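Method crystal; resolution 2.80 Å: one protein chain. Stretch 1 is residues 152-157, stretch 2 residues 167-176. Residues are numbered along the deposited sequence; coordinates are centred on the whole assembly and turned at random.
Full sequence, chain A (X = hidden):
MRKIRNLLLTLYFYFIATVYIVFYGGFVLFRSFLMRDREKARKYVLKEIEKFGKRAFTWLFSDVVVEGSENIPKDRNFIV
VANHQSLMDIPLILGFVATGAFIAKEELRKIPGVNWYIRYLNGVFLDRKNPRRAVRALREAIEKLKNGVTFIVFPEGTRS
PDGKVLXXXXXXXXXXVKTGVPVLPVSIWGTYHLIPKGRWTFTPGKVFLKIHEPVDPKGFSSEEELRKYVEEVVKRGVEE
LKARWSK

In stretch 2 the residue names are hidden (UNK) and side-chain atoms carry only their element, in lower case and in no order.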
# COMPACT_ATOMS: atom_id res chain seq x y z
N ILE A 152 5.34 3.17 -2.69
CA ILE A 152 4.45 2.04 -2.90
C ILE A 152 3.73 2.36 -4.15
O ILE A 152 3.08 3.39 -4.22
CB ILE A 152 3.42 1.87 -1.75
CG1 ILE A 152 4.15 1.72 -0.41
CG2 ILE A 152 2.50 0.67 -1.99
CD1 ILE A 152 3.26 1.74 0.80
N VAL A 153 3.85 1.49 -5.12
CA VAL A 153 3.52 1.81 -6.52
C VAL A 153 2.66 0.65 -7.10
O VAL A 153 2.95 -0.51 -6.83
CB VAL A 153 4.88 2.06 -7.24
CG1 VAL A 153 4.86 1.75 -8.72
CG2 VAL A 153 5.34 3.48 -6.98
N PHE A 154 1.58 0.98 -7.81
CA PHE A 154 0.68 -0.01 -8.39
C PHE A 154 0.77 0.06 -9.89
O PHE A 154 -0.05 0.68 -10.52
CB PHE A 154 -0.76 0.23 -7.90
CG PHE A 154 -0.94 -0.01 -6.44
CD1 PHE A 154 -0.83 -1.27 -5.90
CD2 PHE A 154 -1.33 0.97 -5.63
CE1 PHE A 154 -0.99 -1.48 -4.54
CE2 PHE A 154 -1.53 0.78 -4.26
CZ PHE A 154 -1.35 -0.45 -3.71
N PRO A 155 1.79 -0.53 -10.49
CA PRO A 155 2.05 -0.33 -11.89
C PRO A 155 0.86 -0.57 -12.85
O PRO A 155 0.90 -0.06 -13.97
CB PRO A 155 3.15 -1.39 -12.23
CG PRO A 155 3.61 -1.97 -11.00
CD PRO A 155 2.55 -1.68 -9.97
N GLU A 156 -0.15 -1.38 -12.45
CA GLU A 156 -1.32 -1.62 -13.31
C GLU A 156 -2.08 -0.30 -13.54
O GLU A 156 -2.79 -0.14 -14.55
CB GLU A 156 -2.28 -2.72 -12.78
CG GLU A 156 -1.87 -3.61 -11.54
CD GLU A 156 -2.70 -4.88 -11.49
OE1 GLU A 156 -3.22 -5.28 -10.41
OE2 GLU A 156 -2.84 -5.49 -12.56
N GLY A 157 -1.92 0.64 -12.61
CA GLY A 157 -2.48 1.97 -12.73
C GLY A 157 -3.95 2.12 -12.37
O GLY A 157 -4.55 3.14 -12.55
N UNK A 167 -2.08 -5.88 -17.22
CA UNK A 167 -0.73 -5.59 -17.72
C UNK A 167 -0.12 -4.44 -16.98
O UNK A 167 -0.83 -3.51 -16.67
o UNK A 167 -0.81 -6.45 -19.97
c UNK A 167 -0.74 -5.27 -19.21
N UNK A 168 1.18 -4.46 -16.72
CA UNK A 168 1.83 -3.30 -16.09
C UNK A 168 1.91 -2.22 -17.18
O UNK A 168 2.42 -2.48 -18.24
c UNK A 168 3.17 -4.48 -14.19
c UNK A 168 4.29 -5.21 -12.18
c UNK A 168 3.21 -3.68 -15.51
c UNK A 168 2.00 -5.80 -12.51
c UNK A 168 3.15 -5.88 -11.78
c UNK A 168 4.29 -4.54 -13.39
c UNK A 168 2.02 -5.12 -13.72
N UNK A 169 1.34 -1.05 -16.95
CA UNK A 169 1.37 0.05 -17.92
C UNK A 169 2.85 0.31 -18.34
O UNK A 169 3.78 0.15 -17.55
c UNK A 169 0.67 1.34 -17.38
c UNK A 169 -3.11 0.08 -17.74
c UNK A 169 -1.73 0.60 -18.23
n UNK A 169 -3.21 -1.22 -16.92
c UNK A 169 -0.86 1.31 -17.12
N UNK A 170 3.06 0.66 -19.60
CA UNK A 170 4.39 1.00 -20.14
C UNK A 170 4.95 2.20 -19.37
O UNK A 170 4.24 3.09 -18.99
n UNK A 170 7.60 3.14 -24.08
c UNK A 170 5.56 1.73 -22.43
c UNK A 170 5.23 2.92 -23.35
c UNK A 170 6.18 3.10 -24.54
c UNK A 170 4.30 1.26 -21.67
N UNK A 171 6.24 2.17 -19.14
CA UNK A 171 6.99 3.16 -18.32
C UNK A 171 6.59 3.17 -16.84
O UNK A 171 6.94 4.12 -16.15
o UNK A 171 8.53 3.93 -20.70
c UNK A 171 7.56 4.67 -20.34
o UNK A 171 7.08 5.52 -21.13
c UNK A 171 6.95 4.59 -18.92
N UNK A 172 5.91 2.13 -16.35
CA UNK A 172 5.43 2.13 -14.95
C UNK A 172 6.60 1.99 -13.97
O UNK A 172 6.67 2.71 -12.98
c UNK A 172 4.35 1.10 -14.72
o UNK A 172 4.71 -0.23 -15.07
N UNK A 173 7.58 1.15 -14.30
CA UNK A 173 8.82 1.06 -13.50
C UNK A 173 9.90 2.11 -13.75
O UNK A 173 10.93 2.09 -13.10
c UNK A 173 9.59 -1.67 -11.37
c UNK A 173 9.41 -0.37 -13.54
c UNK A 173 8.66 -1.08 -12.41
c UNK A 173 7.75 -2.07 -13.06
N UNK A 174 9.65 3.08 -14.57
CA UNK A 174 10.60 4.15 -14.73
C UNK A 174 11.05 4.76 -13.40
O UNK A 174 12.22 5.13 -13.31
c UNK A 174 11.17 6.11 -16.25
c UNK A 174 10.06 5.23 -15.67
c UNK A 174 11.58 4.57 -18.60
s UNK A 174 12.47 5.22 -17.17
N UNK A 175 10.25 4.80 -12.33
CA UNK A 175 10.81 5.45 -11.13
C UNK A 175 11.98 4.68 -10.52
O UNK A 175 12.85 5.26 -9.91
c UNK A 175 9.28 4.65 -9.32
c UNK A 175 8.64 6.63 -10.58
c UNK A 175 8.46 5.09 -8.16
c UNK A 175 9.81 5.84 -10.03
N UNK A 176 12.00 3.37 -10.74
CA UNK A 176 13.13 2.54 -10.29
C UNK A 176 14.37 2.72 -11.18
O UNK A 176 15.48 2.97 -10.70
c UNK A 176 12.73 1.08 -10.24

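Position 167 carries one carbon followed by one oxygen, and its CA-to-CB bond points away from stretch 1; its backbone O lies 3.9 Å from Glu156 CA. A lone hydroxyl on CB identifies Ser167.

At position 168 one carbon leads into a ring of six carbons with no heteroatom and no further substituent. CG of Pro155 sits over one face of this ring, 3.8 Å from its centroid and 23° off the normal, a CH-pi contact. The bare six-membered ring makes this Phe168, whose CE2 is 3.5 Å from Pro155 CG.

Position 169 has four carbons in a row ending in nitrogen. Although its CA-to-CB bond points sideways, the chain curls so that the terminal nitrogen lies 2.6 Å from Glu156 O. This is Lys169; its NZ donates a hydrogen bond to that carbonyl and a weak one, at 3.3 Å, to Ser167 O.

Position 170 shows the same unbranched chain of four carbons and a nitrogen, but its CA-to-CB bond points away and the side chain touches nothing on stretch 1: Lys170.

At position 171 there are two carbons, the second bearing two oxygens, all out of reach of stretch 1. Two oxygens on the second carbon make a carboxylate, since an amide would include nitrogen; the residue is Asp171. Its OD1 forms a salt bridge with Lys170 NZ at 3.6 Å.

Position 172 again has one carbon and one oxygen, the CA-to-CB bond now pointing toward stretch 1, with the oxygen 3.4 Å from Pro155 CB. It is Ser172, and its OG donates a 2.7 Å hydrogen bond to Lys169 O, bracing the type II turn from Lys169 to Ser172.

Position 173 has four carbons forked at the second, and one terminal carbon of the fork lies 4.6 Å from Pro155 CG, just outside contact; this is Leu173.

Position 174 is an unbranched run of two carbons, sulfur and carbon, far from stretch 1. The thioether defines Met174.

Position 175 has four carbons forked at the first, one arm two carbons long, and meets the side chain of Val153. It is Ile175, with CD1 3.7 Å from Val153 CG2.

Position 176 has a single carbon, out of reach: Ala176.

The contact centres on Pro155, whose ring packs against Phe168 while its O accepts a 3.2 Å hydrogen bond from Lys169 N. The NZ bond to Glu156 O adds a second polar tie, so that consecutive carbonyls of stretch 1 are both held by Lys169. Val153 and Ile175 supply a separate apolar contact.

Stretch 2 167-176: SFKKDSLMIA
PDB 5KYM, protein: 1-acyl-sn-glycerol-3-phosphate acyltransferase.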